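Local atomic coordinates of mandelate racemase/muconate lactonizing enzyme-like protein (Roseovarius sp. TM1035, PDB entry 3RCY), a protein that probably catalyses a magnesium-dependent reaction of a carboxylate substrate, like other mandelate racemase/muconate lactonizing enzymes. Residues P231-E236 with I332-S337; A128-Y133 with R160-V165. One frame throughout, in Å; residues are numbered along the deposited sequence. Where two conformers were deposited one is given.

Interaction 1 of 2, residues P231-E236 with I332-S337; sequences PLWYEE and ILMCES. With MG (magnesium ion), chain I.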
# COMPACT_ATOMS: atom_id res chain seq x y z
N PRO A 231 8.13 14.43 26.08
CA PRO A 231 8.16 15.71 25.36
C PRO A 231 6.92 15.88 24.48
O PRO A 231 6.43 14.91 23.89
CB PRO A 231 9.42 15.61 24.50
CG PRO A 231 9.68 14.14 24.37
CD PRO A 231 9.21 13.52 25.64
N LEU A 232 6.39 17.10 24.41
CA LEU A 232 5.18 17.37 23.64
C LEU A 232 5.42 17.23 22.13
O LEU A 232 4.55 16.76 21.40
CB LEU A 232 4.60 18.75 23.99
CG LEU A 232 3.26 19.16 23.35
CD1 LEU A 232 2.53 20.13 24.22
CD2 LEU A 232 3.47 19.77 21.95
N TRP A 233 6.60 17.65 21.66
CA TRP A 233 6.97 17.43 20.27
C TRP A 233 8.47 17.24 20.08
O TRP A 233 9.27 17.58 20.95
CB TRP A 233 6.41 18.51 19.31
CG TRP A 233 7.10 19.87 19.27
CD1 TRP A 233 8.44 20.13 19.13
CD2 TRP A 233 6.45 21.15 19.32
NE1 TRP A 233 8.66 21.49 19.11
CE2 TRP A 233 7.46 22.14 19.22
CE3 TRP A 233 5.11 21.56 19.43
CZ2 TRP A 233 7.17 23.51 19.24
CZ3 TRP A 233 4.83 22.93 19.46
CH2 TRP A 233 5.85 23.88 19.36
N TYR A 234 8.80 16.69 18.91
CA TYR A 234 10.15 16.44 18.45
C TYR A 234 10.21 17.22 17.14
O TYR A 234 9.58 16.84 16.14
CB TYR A 234 10.31 14.93 18.21
CG TYR A 234 11.69 14.40 17.88
CD1 TYR A 234 12.85 15.17 18.05
CD2 TYR A 234 11.83 13.08 17.43
CE1 TYR A 234 14.10 14.65 17.76
CE2 TYR A 234 13.07 12.55 17.13
CZ TYR A 234 14.20 13.33 17.31
OH TYR A 234 15.43 12.79 17.03
N GLU A 235 10.94 18.33 17.16
CA GLU A 235 10.94 19.28 16.04
C GLU A 235 12.00 18.95 15.00
O GLU A 235 13.11 18.56 15.34
CB GLU A 235 11.16 20.69 16.58
CG GLU A 235 11.03 21.80 15.55
CD GLU A 235 10.79 23.16 16.19
OE1 GLU A 235 10.31 23.21 17.35
OE2 GLU A 235 11.07 24.19 15.54
N GLU A 236 11.66 19.09 13.72
CA GLU A 236 12.64 18.90 12.64
C GLU A 236 13.68 17.81 12.95
O GLU A 236 14.87 18.09 13.05
CB GLU A 236 13.36 20.22 12.34
CG GLU A 236 12.48 21.30 11.71
CD GLU A 236 13.31 22.27 10.87
OE1 GLU A 236 14.22 22.92 11.44
OE2 GLU A 236 13.06 22.36 9.64
N ILE A 332 -5.23 25.71 16.56
CA ILE A 332 -3.99 26.31 17.07
C ILE A 332 -3.47 25.49 18.23
O ILE A 332 -4.24 25.12 19.12
CB ILE A 332 -4.20 27.80 17.53
CG1 ILE A 332 -2.87 28.44 17.97
CG2 ILE A 332 -5.20 27.90 18.68
CD1 ILE A 332 -1.80 28.51 16.88
N LEU A 333 -2.17 25.20 18.23
CA LEU A 333 -1.53 24.59 19.40
C LEU A 333 -0.92 25.69 20.28
O LEU A 333 -1.35 25.89 21.41
CB LEU A 333 -0.46 23.57 18.98
CG LEU A 333 0.42 22.92 20.07
CD1 LEU A 333 -0.40 22.29 21.23
CD2 LEU A 333 1.31 21.89 19.42
N MET A 334 0.09 26.39 19.76
CA MET A 334 0.74 27.48 20.49
C MET A 334 1.56 28.37 19.55
O MET A 334 1.84 27.97 18.41
CB MET A 334 1.63 26.91 21.62
CG MET A 334 2.71 25.92 21.16
SD MET A 334 3.66 25.21 22.52
CE MET A 334 2.53 23.99 23.18
N CYS A 335 1.91 29.57 20.01
CA CYS A 335 2.72 30.51 19.22
C CYS A 335 4.09 30.72 19.83
O CYS A 335 4.20 31.18 20.97
CB CYS A 335 2.02 31.87 19.09
SG CYS A 335 0.78 31.92 17.80
N GLU A 336 5.13 30.40 19.07
CA GLU A 336 6.51 30.72 19.45
C GLU A 336 6.64 32.22 19.65
O GLU A 336 6.10 33.00 18.87
CB GLU A 336 7.46 30.24 18.34
CG GLU A 336 8.94 30.20 18.72
CD GLU A 336 9.77 29.35 17.76
OE1 GLU A 336 9.30 29.05 16.63
OE2 GLU A 336 10.90 28.96 18.13
N SER A 337 7.35 32.62 20.70
CA SER A 337 7.51 34.03 21.05
C SER A 337 8.93 34.32 21.55
O SER A 337 9.61 33.44 22.10
CB SER A 337 6.48 34.45 22.11
OG SER A 337 5.16 34.09 21.70
MG MG I . 12.93 25.28 15.05
O HOH W 1 8.99 26.42 15.46
O HOH W 2 14.20 23.59 14.08
O HOH W 3 12.38 27.27 16.15
O HOH W 4 13.86 24.52 16.94
O HOH W 5 14.85 26.30 14.30
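Trp233 presents the six-membered end of its indole to Leu333 and Met334, and the two arrive differently. Leu333 CD2 lies in the ring plane, beyond the edge, 3.7 Å from Trp233 CZ3. Met334 comes in obliquely: its SD stands 4.8 Å from the centroid of the six-membered ring of Trp233, 53° off the normal, a Met-aromatic contact. The bend at the end of the Met334 chain (chi3 77°) leaves the sulfur by the indole and sends CE on to meet Leu232 CD1 tip to tip at 4.0 Å. The Leu232 and Leu333 side chains run alongside each other but point opposite ways, their CD2 methyls 3.9 Å apart.

Toward the metal the chemistry turns polar. Trp233 NE1 gives a weak, bent hydrogen bond to Glu235 OE1, while Glu235 OE2 binds the magnesium ion at 2.2 Å. Water 1 donates to both acidic side chains, bridging two carboxylates whose nearest oxygens, Glu235 OE2 and Glu336 OE1, are 5.3 Å apart. The metal-bound water 3 also donates to Glu336 OE2, which places Glu336 in the second shell. Glu261 completes the metal site, and Lys166 makes salt bridges to both Glu235 and Glu336. Acidic ligands at strand ends around magnesium are characteristic of the enolase-superfamily barrel.

Interaction 2 of 2, residues A128-Y133 with R160-V165; sequences AYTYLY and RGYTAV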
# COMPACT_ATOMS: atom_id res chain seq x y z
N ALA A 128 1.26 30.67 24.40
CA ALA A 128 2.59 31.04 23.92
C ALA A 128 3.66 30.12 24.47
O ALA A 128 3.48 29.47 25.50
CB ALA A 128 2.91 32.50 24.31
N TYR A 129 4.79 30.06 23.78
CA TYR A 129 5.98 29.41 24.33
C TYR A 129 7.24 30.17 23.95
O TYR A 129 7.22 31.03 23.06
CB TYR A 129 6.07 27.94 23.88
CG TYR A 129 6.63 27.70 22.48
CD1 TYR A 129 5.78 27.57 21.39
CD2 TYR A 129 8.01 27.54 22.27
CE1 TYR A 129 6.27 27.32 20.12
CE2 TYR A 129 8.52 27.28 20.99
CZ TYR A 129 7.63 27.17 19.92
OH TYR A 129 8.09 26.91 18.65
N THR A 130 8.35 29.82 24.59
CA THR A 130 9.64 30.41 24.26
C THR A 130 10.74 29.37 24.31
O THR A 130 10.60 28.34 24.98
CB THR A 130 9.96 31.61 25.21
OG1 THR A 130 11.22 32.19 24.88
CG2 THR A 130 9.96 31.19 26.67
N TYR A 131 11.83 29.61 23.57
CA TYR A 131 13.10 28.94 23.82
C TYR A 131 13.55 29.25 25.24
O TYR A 131 13.18 30.28 25.81
CB TYR A 131 14.19 29.47 22.89
CG TYR A 131 14.43 28.71 21.62
CD1 TYR A 131 14.27 29.34 20.38
CD2 TYR A 131 14.85 27.38 21.63
CE1 TYR A 131 14.51 28.68 19.19
CE2 TYR A 131 15.10 26.69 20.44
CZ TYR A 131 14.92 27.35 19.21
OH TYR A 131 15.14 26.71 18.01
N LEU A 132 14.38 28.36 25.79
CA LEU A 132 15.13 28.66 27.01
C LEU A 132 16.36 29.49 26.66
O LEU A 132 17.27 29.02 25.98
CB LEU A 132 15.53 27.37 27.72
CG LEU A 132 14.36 26.49 28.16
CD1 LEU A 132 14.84 25.18 28.77
CD2 LEU A 132 13.48 27.27 29.14
N TYR A 133 16.37 30.74 27.13
CA TYR A 133 17.50 31.65 26.89
C TYR A 133 18.31 31.81 28.17
O TYR A 133 17.77 31.61 29.27
CB TYR A 133 17.00 33.02 26.41
CG TYR A 133 16.32 32.99 25.06
CD1 TYR A 133 17.08 32.88 23.89
CD2 TYR A 133 14.93 33.07 24.94
CE1 TYR A 133 16.47 32.85 22.64
CE2 TYR A 133 14.31 33.04 23.69
CZ TYR A 133 15.09 32.93 22.54
OH TYR A 133 14.51 32.90 21.30
N ARG A 160 6.89 32.66 35.35
CA ARG A 160 6.40 33.78 34.58
C ARG A 160 5.13 33.39 33.81
O ARG A 160 4.63 34.20 33.11
CB ARG A 160 7.46 34.25 33.58
CG ARG A 160 8.41 35.40 33.91
CD ARG A 160 9.80 35.33 33.17
NE ARG A 160 9.87 34.75 31.79
CZ ARG A 160 10.98 34.24 31.23
NH1 ARG A 160 11.05 33.98 29.91
NH2 ARG A 160 12.04 34.03 31.99
N GLY A 161 4.65 32.17 33.94
CA GLY A 161 3.41 31.72 33.33
C GLY A 161 3.48 30.90 32.05
O GLY A 161 2.45 30.42 31.58
N TYR A 162 4.67 30.72 31.47
CA TYR A 162 4.80 29.87 30.28
C TYR A 162 4.40 28.43 30.59
O TYR A 162 4.76 27.89 31.65
CB TYR A 162 6.21 29.93 29.69
CG TYR A 162 6.47 31.21 28.95
CD1 TYR A 162 6.05 31.37 27.63
CD2 TYR A 162 7.11 32.28 29.57
CE1 TYR A 162 6.28 32.56 26.94
CE2 TYR A 162 7.33 33.47 28.90
CZ TYR A 162 6.91 33.60 27.58
OH TYR A 162 7.13 34.79 26.92
N THR A 163 3.64 27.84 29.67
CA THR A 163 3.14 26.47 29.82
C THR A 163 3.88 25.49 28.91
O THR A 163 3.50 24.32 28.78
CB THR A 163 1.62 26.40 29.52
OG1 THR A 163 1.38 26.79 28.16
CG2 THR A 163 0.84 27.32 30.47
N ALA A 164 4.94 25.97 28.26
CA ALA A 164 5.77 25.13 27.40
C ALA A 164 7.09 25.85 27.15
O ALA A 164 7.12 27.08 27.03
CB ALA A 164 5.05 24.81 26.07
N VAL A 165 8.17 25.07 27.10
CA VAL A 165 9.51 25.61 26.89
C VAL A 165 10.27 24.76 25.88
O VAL A 165 10.11 23.54 25.85
CB VAL A 165 10.32 25.72 28.21
CG1 VAL A 165 9.66 26.70 29.17
CG2 VAL A 165 10.52 24.35 28.89
O HOH W 6 2.11 29.36 27.74
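Water 6 joins Ala128 to Thr163: it donates to Ala128 O at 2.6 Å and accepts from Thr163 N at 2.9 Å. It links strand 126-131 to the turn before strand 164-167, neighbouring parallel strands of the enolase-superfamily beta/alpha barrel joined through helix 147-159 in a beta-alpha-beta crossover. That helix ends in a Schellman motif at Gly161, whose positive phi (100°) turns the chain toward the second strand.

Just past the turn, Tyr162 turns one face of its ring to Thr130. The CG2 methyl of Thr130 sits over the ring centre, 3.8 Å from the Tyr162 centroid and only 6° off the normal, a CH-pi contact in which the two side chains cross at about a right angle. Thr130 can offer this methyl because its OG1 is turned anti to the backbone N (chi1 -180°), where it donates to Tyr131 O at 2.9 Å, in the carbonyl plane and on a lone pair. Ala128 O lies near the plane of the Tyr162 ring, at its edge. Replacing Tyr162 by an alanine would probably deprive the Thr130 methyl of the aromatic face it packs on and open a gap beside Ala128.

Farther along, Tyr129 CB rests against Ala164 CB, while its hydroxyl is hydrogen-bonded to Lys166. The carbonyl of Ala164 is buried by the contact without a polar partner in the model, its O facing Tyr129 CB at 3.4 Å. Backbone bonds from Lys166 to Thr130 and Leu132 tie the strands together beyond this point. Beside them the Leu132 side chain crosses Val165 obliquely, and its CD2 methyl packs 3.6 Å from Val165 CB.

In the fold
Both contacts are buried and share one barrel sheet: strand 126-131 of interaction 2 pairs in parallel with strand 335-336 of interaction 1. The evidence is direct, since Ser337 N lies 2.9 Å from Tyr129 O and Cys335 O lies 3.1 Å from Tyr129 N, both probable hydrogen bonds. Interaction 1 spans strands 233-235 and 335-336, which are not paired with each other, so side chains alone meet, beside a magnesium ion. Interaction 2 joins adjacent strands, with a water between backbones and an exposed margin at Arg160. The two meet at Tyr129, whose ring lies edge-to-face with Trp233 and packs on Met334. Lys166 reaches into both sites.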